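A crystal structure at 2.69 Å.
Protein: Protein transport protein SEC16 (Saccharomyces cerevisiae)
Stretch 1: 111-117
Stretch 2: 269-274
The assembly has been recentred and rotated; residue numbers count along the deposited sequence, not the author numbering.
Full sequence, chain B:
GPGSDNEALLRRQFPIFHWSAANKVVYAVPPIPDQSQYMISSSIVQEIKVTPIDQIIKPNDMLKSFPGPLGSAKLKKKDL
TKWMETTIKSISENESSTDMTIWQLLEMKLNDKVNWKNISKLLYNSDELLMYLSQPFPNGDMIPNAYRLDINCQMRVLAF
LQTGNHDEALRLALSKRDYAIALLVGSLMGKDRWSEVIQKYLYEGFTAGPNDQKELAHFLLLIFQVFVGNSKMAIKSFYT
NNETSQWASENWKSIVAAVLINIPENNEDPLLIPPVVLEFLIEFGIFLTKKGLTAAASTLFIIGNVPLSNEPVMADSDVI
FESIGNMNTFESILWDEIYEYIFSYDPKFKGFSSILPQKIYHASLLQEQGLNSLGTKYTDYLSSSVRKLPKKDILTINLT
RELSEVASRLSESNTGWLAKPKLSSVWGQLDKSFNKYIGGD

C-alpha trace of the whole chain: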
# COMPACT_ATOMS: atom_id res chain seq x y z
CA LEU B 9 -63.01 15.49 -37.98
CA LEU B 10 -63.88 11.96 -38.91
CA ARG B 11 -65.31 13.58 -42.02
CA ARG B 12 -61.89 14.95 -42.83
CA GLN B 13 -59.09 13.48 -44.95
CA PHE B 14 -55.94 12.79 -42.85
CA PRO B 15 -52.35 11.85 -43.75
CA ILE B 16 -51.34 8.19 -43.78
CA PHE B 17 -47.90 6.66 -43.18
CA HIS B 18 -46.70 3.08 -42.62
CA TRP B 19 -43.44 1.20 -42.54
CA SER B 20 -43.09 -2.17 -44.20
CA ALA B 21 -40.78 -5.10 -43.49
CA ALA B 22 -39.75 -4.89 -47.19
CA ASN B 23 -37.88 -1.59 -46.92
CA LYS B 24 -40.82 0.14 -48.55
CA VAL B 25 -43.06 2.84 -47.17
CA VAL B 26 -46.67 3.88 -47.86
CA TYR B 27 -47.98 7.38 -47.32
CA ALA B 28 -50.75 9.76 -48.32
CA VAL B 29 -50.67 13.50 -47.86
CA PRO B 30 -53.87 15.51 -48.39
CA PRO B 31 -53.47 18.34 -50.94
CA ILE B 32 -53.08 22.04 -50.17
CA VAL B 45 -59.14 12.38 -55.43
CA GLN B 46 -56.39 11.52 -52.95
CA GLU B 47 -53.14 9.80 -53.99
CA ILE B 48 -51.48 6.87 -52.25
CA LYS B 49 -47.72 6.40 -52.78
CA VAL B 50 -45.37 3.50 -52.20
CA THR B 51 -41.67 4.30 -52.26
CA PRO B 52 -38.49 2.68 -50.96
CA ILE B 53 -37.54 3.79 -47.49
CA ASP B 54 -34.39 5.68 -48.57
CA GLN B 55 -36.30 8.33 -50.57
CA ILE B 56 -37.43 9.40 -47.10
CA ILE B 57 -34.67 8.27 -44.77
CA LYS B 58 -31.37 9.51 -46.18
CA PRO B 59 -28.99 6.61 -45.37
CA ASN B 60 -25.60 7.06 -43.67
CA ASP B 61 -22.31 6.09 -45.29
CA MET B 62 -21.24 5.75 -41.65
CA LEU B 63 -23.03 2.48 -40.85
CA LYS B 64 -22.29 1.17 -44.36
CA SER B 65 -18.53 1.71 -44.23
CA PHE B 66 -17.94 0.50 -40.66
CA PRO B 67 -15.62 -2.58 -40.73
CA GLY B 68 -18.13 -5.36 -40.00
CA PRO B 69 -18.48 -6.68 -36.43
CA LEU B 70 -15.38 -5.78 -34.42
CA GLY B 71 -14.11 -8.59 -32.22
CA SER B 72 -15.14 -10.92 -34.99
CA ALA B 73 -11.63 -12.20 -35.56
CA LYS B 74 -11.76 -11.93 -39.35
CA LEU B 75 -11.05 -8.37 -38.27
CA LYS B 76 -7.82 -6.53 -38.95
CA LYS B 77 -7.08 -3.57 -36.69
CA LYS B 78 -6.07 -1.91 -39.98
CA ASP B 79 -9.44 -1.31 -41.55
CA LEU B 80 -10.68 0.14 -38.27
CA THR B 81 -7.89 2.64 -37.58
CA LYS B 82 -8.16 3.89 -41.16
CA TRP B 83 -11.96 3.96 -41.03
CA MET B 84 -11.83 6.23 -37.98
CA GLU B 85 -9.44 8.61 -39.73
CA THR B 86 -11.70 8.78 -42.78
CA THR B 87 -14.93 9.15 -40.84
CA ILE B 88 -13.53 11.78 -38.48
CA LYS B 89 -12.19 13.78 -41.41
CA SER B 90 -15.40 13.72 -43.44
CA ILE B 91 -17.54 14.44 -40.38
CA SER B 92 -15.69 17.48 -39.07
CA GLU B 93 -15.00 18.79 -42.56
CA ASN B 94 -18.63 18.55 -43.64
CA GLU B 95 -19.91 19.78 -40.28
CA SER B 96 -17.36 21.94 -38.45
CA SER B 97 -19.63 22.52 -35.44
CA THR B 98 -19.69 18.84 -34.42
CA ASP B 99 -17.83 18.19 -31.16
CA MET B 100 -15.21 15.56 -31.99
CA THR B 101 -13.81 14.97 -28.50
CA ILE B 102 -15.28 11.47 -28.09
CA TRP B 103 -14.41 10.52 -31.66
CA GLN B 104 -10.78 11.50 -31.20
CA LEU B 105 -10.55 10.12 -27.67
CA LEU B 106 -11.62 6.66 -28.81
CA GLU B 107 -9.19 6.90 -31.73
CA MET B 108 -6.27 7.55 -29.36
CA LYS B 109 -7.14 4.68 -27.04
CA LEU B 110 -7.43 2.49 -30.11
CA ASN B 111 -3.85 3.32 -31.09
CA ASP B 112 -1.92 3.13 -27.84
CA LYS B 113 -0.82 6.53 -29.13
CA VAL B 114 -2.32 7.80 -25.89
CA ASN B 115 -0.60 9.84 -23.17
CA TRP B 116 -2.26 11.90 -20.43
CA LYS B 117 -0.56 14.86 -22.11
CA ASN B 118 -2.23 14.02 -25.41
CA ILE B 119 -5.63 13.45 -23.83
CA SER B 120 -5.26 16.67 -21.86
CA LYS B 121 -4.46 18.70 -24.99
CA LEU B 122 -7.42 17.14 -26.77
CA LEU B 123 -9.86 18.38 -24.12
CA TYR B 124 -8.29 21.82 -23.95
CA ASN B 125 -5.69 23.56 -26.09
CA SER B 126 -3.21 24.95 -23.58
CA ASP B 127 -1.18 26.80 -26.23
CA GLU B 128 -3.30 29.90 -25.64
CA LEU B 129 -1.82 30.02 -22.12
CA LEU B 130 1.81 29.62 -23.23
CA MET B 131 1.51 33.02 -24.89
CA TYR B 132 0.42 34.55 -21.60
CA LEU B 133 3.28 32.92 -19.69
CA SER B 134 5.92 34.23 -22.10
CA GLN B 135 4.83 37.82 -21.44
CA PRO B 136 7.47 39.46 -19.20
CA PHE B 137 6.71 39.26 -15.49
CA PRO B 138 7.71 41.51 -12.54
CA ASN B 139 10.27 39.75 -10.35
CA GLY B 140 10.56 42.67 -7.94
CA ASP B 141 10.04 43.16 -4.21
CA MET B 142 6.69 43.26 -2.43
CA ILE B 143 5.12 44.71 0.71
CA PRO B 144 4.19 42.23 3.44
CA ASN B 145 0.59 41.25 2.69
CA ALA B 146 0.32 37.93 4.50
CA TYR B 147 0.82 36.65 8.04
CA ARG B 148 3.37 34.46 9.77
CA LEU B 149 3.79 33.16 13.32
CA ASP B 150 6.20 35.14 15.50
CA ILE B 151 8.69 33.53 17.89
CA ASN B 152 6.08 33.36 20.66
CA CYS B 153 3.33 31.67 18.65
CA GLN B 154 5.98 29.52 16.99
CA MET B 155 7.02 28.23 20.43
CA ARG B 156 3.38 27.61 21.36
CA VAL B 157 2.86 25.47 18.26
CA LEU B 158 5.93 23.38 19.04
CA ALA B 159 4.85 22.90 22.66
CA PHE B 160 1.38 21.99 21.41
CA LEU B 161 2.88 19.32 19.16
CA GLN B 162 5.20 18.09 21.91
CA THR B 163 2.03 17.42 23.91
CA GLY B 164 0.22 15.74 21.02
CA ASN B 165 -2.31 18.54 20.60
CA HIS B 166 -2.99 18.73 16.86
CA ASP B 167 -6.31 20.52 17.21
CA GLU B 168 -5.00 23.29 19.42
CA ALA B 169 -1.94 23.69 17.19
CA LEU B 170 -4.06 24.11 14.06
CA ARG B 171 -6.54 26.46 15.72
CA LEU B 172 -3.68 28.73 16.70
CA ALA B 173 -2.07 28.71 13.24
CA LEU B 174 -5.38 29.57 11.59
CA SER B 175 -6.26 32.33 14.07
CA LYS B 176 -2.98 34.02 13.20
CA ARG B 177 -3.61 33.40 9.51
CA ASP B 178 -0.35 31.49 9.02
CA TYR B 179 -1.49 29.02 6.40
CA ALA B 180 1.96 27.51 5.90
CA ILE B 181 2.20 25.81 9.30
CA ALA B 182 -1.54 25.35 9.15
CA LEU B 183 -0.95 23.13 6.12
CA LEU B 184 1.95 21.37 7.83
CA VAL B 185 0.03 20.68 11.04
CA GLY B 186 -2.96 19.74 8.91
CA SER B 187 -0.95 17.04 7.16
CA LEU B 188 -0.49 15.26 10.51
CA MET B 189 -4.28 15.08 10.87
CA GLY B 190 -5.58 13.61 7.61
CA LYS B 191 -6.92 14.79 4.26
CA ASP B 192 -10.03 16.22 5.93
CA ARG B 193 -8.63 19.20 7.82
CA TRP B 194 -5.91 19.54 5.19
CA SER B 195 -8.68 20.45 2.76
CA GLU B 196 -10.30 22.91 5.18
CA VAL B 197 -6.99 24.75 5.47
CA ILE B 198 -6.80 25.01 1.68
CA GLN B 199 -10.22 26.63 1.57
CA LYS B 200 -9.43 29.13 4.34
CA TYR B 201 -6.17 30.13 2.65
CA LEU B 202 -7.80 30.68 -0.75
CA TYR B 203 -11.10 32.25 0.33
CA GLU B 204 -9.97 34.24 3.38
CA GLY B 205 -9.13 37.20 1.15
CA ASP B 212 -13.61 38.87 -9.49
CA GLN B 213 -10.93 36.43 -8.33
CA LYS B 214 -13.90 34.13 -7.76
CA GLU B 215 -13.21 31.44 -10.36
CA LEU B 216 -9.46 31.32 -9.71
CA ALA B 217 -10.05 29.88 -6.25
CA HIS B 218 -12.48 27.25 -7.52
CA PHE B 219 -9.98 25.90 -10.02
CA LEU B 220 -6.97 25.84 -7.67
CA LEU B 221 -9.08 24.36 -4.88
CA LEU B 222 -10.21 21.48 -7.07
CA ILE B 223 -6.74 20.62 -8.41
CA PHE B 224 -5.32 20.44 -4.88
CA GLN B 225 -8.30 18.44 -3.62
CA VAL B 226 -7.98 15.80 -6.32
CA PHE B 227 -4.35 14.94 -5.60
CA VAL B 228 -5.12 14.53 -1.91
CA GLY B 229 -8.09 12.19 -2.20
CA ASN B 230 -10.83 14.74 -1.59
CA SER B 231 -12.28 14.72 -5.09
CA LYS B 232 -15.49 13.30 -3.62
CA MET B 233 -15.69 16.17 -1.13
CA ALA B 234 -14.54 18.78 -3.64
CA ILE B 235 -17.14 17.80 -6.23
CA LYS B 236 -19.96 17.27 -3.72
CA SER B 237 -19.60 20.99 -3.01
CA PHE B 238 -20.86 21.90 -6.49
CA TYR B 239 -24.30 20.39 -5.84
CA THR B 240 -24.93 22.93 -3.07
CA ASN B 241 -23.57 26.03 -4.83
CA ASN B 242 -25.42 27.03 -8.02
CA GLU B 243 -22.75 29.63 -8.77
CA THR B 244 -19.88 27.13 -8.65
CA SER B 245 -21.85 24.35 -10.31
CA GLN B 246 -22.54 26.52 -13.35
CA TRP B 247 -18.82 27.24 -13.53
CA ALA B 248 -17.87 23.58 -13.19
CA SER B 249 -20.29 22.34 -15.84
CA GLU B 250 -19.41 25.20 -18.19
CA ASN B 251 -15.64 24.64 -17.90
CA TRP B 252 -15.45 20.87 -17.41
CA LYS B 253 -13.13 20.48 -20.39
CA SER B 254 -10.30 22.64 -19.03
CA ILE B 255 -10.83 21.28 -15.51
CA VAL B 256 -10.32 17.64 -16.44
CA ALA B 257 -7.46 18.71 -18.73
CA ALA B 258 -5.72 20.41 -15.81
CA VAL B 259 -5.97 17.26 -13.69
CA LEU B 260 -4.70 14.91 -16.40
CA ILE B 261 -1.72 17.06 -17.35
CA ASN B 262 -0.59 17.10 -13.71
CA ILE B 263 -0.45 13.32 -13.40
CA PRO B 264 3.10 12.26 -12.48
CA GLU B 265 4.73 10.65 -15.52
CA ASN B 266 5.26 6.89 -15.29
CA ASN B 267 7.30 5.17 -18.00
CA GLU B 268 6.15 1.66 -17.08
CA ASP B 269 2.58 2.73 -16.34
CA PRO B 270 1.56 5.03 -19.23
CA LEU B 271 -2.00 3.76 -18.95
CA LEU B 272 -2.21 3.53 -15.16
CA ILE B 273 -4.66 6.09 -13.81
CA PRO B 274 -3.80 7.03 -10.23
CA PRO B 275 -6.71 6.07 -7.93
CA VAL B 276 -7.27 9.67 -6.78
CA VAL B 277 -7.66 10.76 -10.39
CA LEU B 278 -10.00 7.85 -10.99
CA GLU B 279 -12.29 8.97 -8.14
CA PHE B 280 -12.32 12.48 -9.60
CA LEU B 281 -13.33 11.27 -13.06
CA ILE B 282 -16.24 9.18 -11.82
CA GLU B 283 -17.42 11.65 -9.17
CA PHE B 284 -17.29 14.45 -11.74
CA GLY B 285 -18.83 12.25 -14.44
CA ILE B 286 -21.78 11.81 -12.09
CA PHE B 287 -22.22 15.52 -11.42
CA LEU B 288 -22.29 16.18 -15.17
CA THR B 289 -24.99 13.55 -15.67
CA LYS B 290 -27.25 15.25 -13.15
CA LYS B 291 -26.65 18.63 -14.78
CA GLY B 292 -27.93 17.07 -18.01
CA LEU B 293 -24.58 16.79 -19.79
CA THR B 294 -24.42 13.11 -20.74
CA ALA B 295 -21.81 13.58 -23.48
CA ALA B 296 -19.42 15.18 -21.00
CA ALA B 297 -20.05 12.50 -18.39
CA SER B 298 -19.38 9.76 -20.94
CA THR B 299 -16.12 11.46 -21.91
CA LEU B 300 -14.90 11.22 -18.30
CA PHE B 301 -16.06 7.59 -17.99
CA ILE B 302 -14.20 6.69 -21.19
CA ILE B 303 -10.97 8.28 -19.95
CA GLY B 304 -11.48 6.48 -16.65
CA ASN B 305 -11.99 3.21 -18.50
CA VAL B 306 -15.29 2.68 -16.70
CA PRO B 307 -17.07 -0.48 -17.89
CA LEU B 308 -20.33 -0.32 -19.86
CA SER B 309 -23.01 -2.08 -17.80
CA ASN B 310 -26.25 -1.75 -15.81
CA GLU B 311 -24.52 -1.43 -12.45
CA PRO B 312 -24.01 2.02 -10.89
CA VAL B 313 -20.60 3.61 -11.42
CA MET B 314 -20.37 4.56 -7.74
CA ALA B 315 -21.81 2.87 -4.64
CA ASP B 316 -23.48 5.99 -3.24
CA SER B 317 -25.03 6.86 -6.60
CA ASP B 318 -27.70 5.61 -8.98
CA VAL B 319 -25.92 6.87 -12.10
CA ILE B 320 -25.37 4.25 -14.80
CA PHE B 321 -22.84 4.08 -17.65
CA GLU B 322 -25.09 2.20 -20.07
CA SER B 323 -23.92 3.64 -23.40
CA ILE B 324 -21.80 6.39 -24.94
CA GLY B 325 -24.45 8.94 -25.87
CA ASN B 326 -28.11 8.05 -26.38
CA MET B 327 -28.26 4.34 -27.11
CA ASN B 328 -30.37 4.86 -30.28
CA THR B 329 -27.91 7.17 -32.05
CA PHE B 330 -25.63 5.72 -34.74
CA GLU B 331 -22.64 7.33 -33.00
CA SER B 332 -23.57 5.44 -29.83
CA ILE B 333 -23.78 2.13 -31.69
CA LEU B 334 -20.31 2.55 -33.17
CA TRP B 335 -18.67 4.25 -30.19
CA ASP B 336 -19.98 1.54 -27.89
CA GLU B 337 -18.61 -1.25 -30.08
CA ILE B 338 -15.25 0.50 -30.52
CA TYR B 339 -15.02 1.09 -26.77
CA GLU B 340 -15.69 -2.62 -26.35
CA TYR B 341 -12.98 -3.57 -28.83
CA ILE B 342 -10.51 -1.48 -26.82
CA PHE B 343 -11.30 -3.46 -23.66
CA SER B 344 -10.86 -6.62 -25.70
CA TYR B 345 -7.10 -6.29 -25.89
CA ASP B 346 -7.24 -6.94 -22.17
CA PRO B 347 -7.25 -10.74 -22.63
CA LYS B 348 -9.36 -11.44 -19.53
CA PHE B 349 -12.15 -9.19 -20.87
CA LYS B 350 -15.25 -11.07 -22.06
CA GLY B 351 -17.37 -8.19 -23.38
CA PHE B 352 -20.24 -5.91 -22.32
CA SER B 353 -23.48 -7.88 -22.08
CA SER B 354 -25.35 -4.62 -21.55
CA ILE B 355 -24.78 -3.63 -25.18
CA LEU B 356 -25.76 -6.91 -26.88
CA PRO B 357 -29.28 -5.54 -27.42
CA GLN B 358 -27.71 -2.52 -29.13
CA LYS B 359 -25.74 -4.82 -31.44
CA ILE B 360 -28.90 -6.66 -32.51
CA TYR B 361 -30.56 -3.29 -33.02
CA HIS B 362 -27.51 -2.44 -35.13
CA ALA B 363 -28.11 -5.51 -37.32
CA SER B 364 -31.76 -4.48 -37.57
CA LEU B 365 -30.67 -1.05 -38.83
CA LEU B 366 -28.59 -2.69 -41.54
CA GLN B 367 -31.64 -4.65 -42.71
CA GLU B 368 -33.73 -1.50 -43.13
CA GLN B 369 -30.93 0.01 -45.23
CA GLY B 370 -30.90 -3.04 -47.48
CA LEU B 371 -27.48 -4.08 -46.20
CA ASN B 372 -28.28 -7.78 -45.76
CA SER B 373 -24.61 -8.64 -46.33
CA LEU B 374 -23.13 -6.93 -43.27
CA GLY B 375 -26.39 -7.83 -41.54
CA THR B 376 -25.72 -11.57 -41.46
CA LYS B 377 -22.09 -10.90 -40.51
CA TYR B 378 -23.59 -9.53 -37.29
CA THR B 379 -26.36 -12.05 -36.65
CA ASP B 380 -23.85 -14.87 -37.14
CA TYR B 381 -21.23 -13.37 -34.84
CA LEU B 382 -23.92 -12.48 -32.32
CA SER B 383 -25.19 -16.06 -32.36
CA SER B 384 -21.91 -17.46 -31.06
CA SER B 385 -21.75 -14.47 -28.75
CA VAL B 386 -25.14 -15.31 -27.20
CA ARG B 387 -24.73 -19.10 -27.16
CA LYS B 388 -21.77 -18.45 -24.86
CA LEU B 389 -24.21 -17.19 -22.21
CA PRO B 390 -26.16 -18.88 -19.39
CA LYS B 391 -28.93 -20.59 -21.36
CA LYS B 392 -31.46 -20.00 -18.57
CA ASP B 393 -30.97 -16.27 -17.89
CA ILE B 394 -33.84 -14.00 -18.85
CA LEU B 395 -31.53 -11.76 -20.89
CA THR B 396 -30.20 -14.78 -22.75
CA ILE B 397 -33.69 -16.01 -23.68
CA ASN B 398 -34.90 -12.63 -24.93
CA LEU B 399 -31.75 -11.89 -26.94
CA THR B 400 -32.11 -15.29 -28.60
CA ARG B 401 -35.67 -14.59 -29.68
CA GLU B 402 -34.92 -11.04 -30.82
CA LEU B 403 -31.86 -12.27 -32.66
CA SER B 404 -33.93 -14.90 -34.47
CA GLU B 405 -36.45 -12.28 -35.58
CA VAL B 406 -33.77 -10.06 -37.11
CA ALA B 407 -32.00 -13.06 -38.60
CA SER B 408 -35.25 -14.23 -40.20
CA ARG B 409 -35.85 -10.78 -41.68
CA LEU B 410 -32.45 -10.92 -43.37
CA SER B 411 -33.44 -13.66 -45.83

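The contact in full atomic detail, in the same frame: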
# COMPACT_ATOMS: atom_id res chain seq x y z
N ASN B 111 -5.18 3.32 -30.49
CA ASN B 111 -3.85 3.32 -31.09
C ASN B 111 -2.72 2.96 -30.14
O ASN B 111 -1.63 2.57 -30.58
CB ASN B 111 -3.54 4.70 -31.68
CG ASN B 111 -4.49 5.08 -32.80
OD1 ASN B 111 -5.07 4.23 -33.47
ND2 ASN B 111 -4.64 6.39 -33.02
N ASP B 112 -2.98 3.11 -28.85
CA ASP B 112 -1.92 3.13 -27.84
C ASP B 112 -1.01 4.33 -28.08
O ASP B 112 0.08 4.42 -27.52
CB ASP B 112 -1.13 1.82 -27.82
CG ASP B 112 -1.95 0.65 -27.30
OD1 ASP B 112 -3.02 0.37 -27.89
OD2 ASP B 112 -1.53 0.03 -26.30
N LYS B 113 -1.47 5.24 -28.94
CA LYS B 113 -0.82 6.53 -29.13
C LYS B 113 -1.42 7.52 -28.14
O LYS B 113 -1.68 8.67 -28.47
CB LYS B 113 -1.04 7.04 -30.56
CG LYS B 113 -0.22 6.31 -31.61
CD LYS B 113 -0.59 6.77 -33.02
CE LYS B 113 -0.39 8.27 -33.19
NZ LYS B 113 -0.83 8.73 -34.54
N VAL B 114 -1.62 7.04 -26.91
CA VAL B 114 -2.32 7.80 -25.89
C VAL B 114 -1.45 8.09 -24.66
O VAL B 114 -0.96 7.17 -24.00
CB VAL B 114 -3.63 7.08 -25.48
CG1 VAL B 114 -3.36 5.61 -25.22
CG2 VAL B 114 -4.26 7.74 -24.27
N ASN B 115 -1.26 9.37 -24.39
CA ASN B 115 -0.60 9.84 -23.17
C ASN B 115 -1.52 10.85 -22.49
O ASN B 115 -2.28 11.54 -23.17
CB ASN B 115 0.75 10.50 -23.50
N TRP B 116 -1.47 10.93 -21.17
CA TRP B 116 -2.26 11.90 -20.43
C TRP B 116 -2.05 13.31 -20.97
O TRP B 116 -2.95 14.15 -20.92
CB TRP B 116 -1.95 11.87 -18.94
CG TRP B 116 -2.16 10.54 -18.30
CD1 TRP B 116 -1.22 9.76 -17.70
CD2 TRP B 116 -3.40 9.83 -18.21
NE1 TRP B 116 -1.80 8.61 -17.23
CE2 TRP B 116 -3.13 8.62 -17.53
CE3 TRP B 116 -4.71 10.09 -18.62
CZ2 TRP B 116 -4.12 7.68 -17.26
CZ3 TRP B 116 -5.69 9.15 -18.36
CH2 TRP B 116 -5.40 7.96 -17.68
N LYS B 117 -0.85 13.58 -21.48
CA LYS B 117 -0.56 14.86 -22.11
C LYS B 117 -1.45 15.01 -23.33
O LYS B 117 -2.14 16.02 -23.50
CB LYS B 117 0.91 14.95 -22.50
N ASP B 269 4.02 2.68 -16.53
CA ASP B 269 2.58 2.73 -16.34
C ASP B 269 1.97 3.93 -17.07
O ASP B 269 1.44 4.84 -16.44
CB ASP B 269 2.24 2.79 -14.85
N PRO B 270 2.05 3.92 -18.41
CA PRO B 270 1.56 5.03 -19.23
C PRO B 270 0.04 5.06 -19.22
O PRO B 270 -0.58 6.09 -19.48
CB PRO B 270 2.05 4.68 -20.64
CG PRO B 270 3.04 3.56 -20.46
CD PRO B 270 2.60 2.83 -19.24
N LEU B 271 -0.56 3.91 -18.93
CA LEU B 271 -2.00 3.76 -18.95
C LEU B 271 -2.55 3.45 -17.56
O LEU B 271 -3.66 2.93 -17.43
CB LEU B 271 -2.41 2.66 -19.93
CG LEU B 271 -1.92 2.83 -21.37
CD1 LEU B 271 -2.20 1.58 -22.18
CD2 LEU B 271 -2.56 4.05 -22.00
N LEU B 272 -1.77 3.75 -16.53
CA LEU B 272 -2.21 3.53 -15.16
C LEU B 272 -2.72 4.82 -14.54
O LEU B 272 -1.94 5.69 -14.17
CB LEU B 272 -1.09 2.92 -14.31
CG LEU B 272 -1.45 2.64 -12.84
CD1 LEU B 272 -2.48 1.53 -12.74
CD2 LEU B 272 -0.20 2.27 -12.06
N ILE B 273 -4.03 4.93 -14.44
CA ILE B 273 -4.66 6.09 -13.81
C ILE B 273 -4.46 5.98 -12.31
O ILE B 273 -4.72 4.94 -11.72
CB ILE B 273 -6.17 6.13 -14.13
CG1 ILE B 273 -6.43 5.48 -15.50
CG2 ILE B 273 -6.69 7.57 -14.09
CD1 ILE B 273 -7.90 5.31 -15.84
N PRO B 274 -3.97 7.06 -11.68
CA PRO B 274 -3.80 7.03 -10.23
C PRO B 274 -5.16 7.07 -9.57
O PRO B 274 -5.99 7.89 -9.96
CB PRO B 274 -3.04 8.33 -9.93
CG PRO B 274 -2.52 8.81 -11.26
CD PRO B 274 -3.50 8.32 -12.27

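Two distant segments of one chain, 111-117 and 269-274, meet mainly through side chains of the first packing on side chains and backbone of the second, with no hydrogen bond between them. In the first, Asp 112 leaves the preceding helix with positive phi (63°), Val 114 and Asn 115 run extended, and a new helix starts at Trp 116; Asn 115 holds its N-cap position, but its side chain is modelled only to CB and makes no capping bond. The second has no regular helix or strand. It opens with a type I beta turn from Asp 269 to Leu 272, closed by a weak hydrogen bond from Leu 272 N to Asp 269 O (3.4 Å), and runs to Pro 274, the N-cap of the next helix. The touching parts run 57° apart, and the contact is small, burying 292 Å² over both sides.

Trp 116 contributes the largest share. Its CA-to-CB bond points sideways, but with chi1 at -58° and chi2 at 118° the indole extends to the second stretch. The ring edge meets the apolar side chain of Ile 273, with Trp 116 CH2 3.5 Å from Ile 273 CG1, and passes the backbone of Leu 272, whose C lies 4.2 Å from Trp 116 CZ2. Trp 116 NE1 comes within 3.6 Å of Pro 270 O without a hydrogen bond. The long indole suits this place because one side chain reaches Pro 270 and Leu 272 in the turn and Ile 273 just after it.

A second apolar contact joins Val 114 CG1 to Leu 271 CD2 at 3.7 Å. The CA-to-CB bond of Leu 271 points away, yet its m,t rotamer brings the branched end back to the short, beta-branched Val 114. Asp 112 OD2 only grazes Leu 271 CD1 at 4.5 Å, as fits a charged residue in an exposed position.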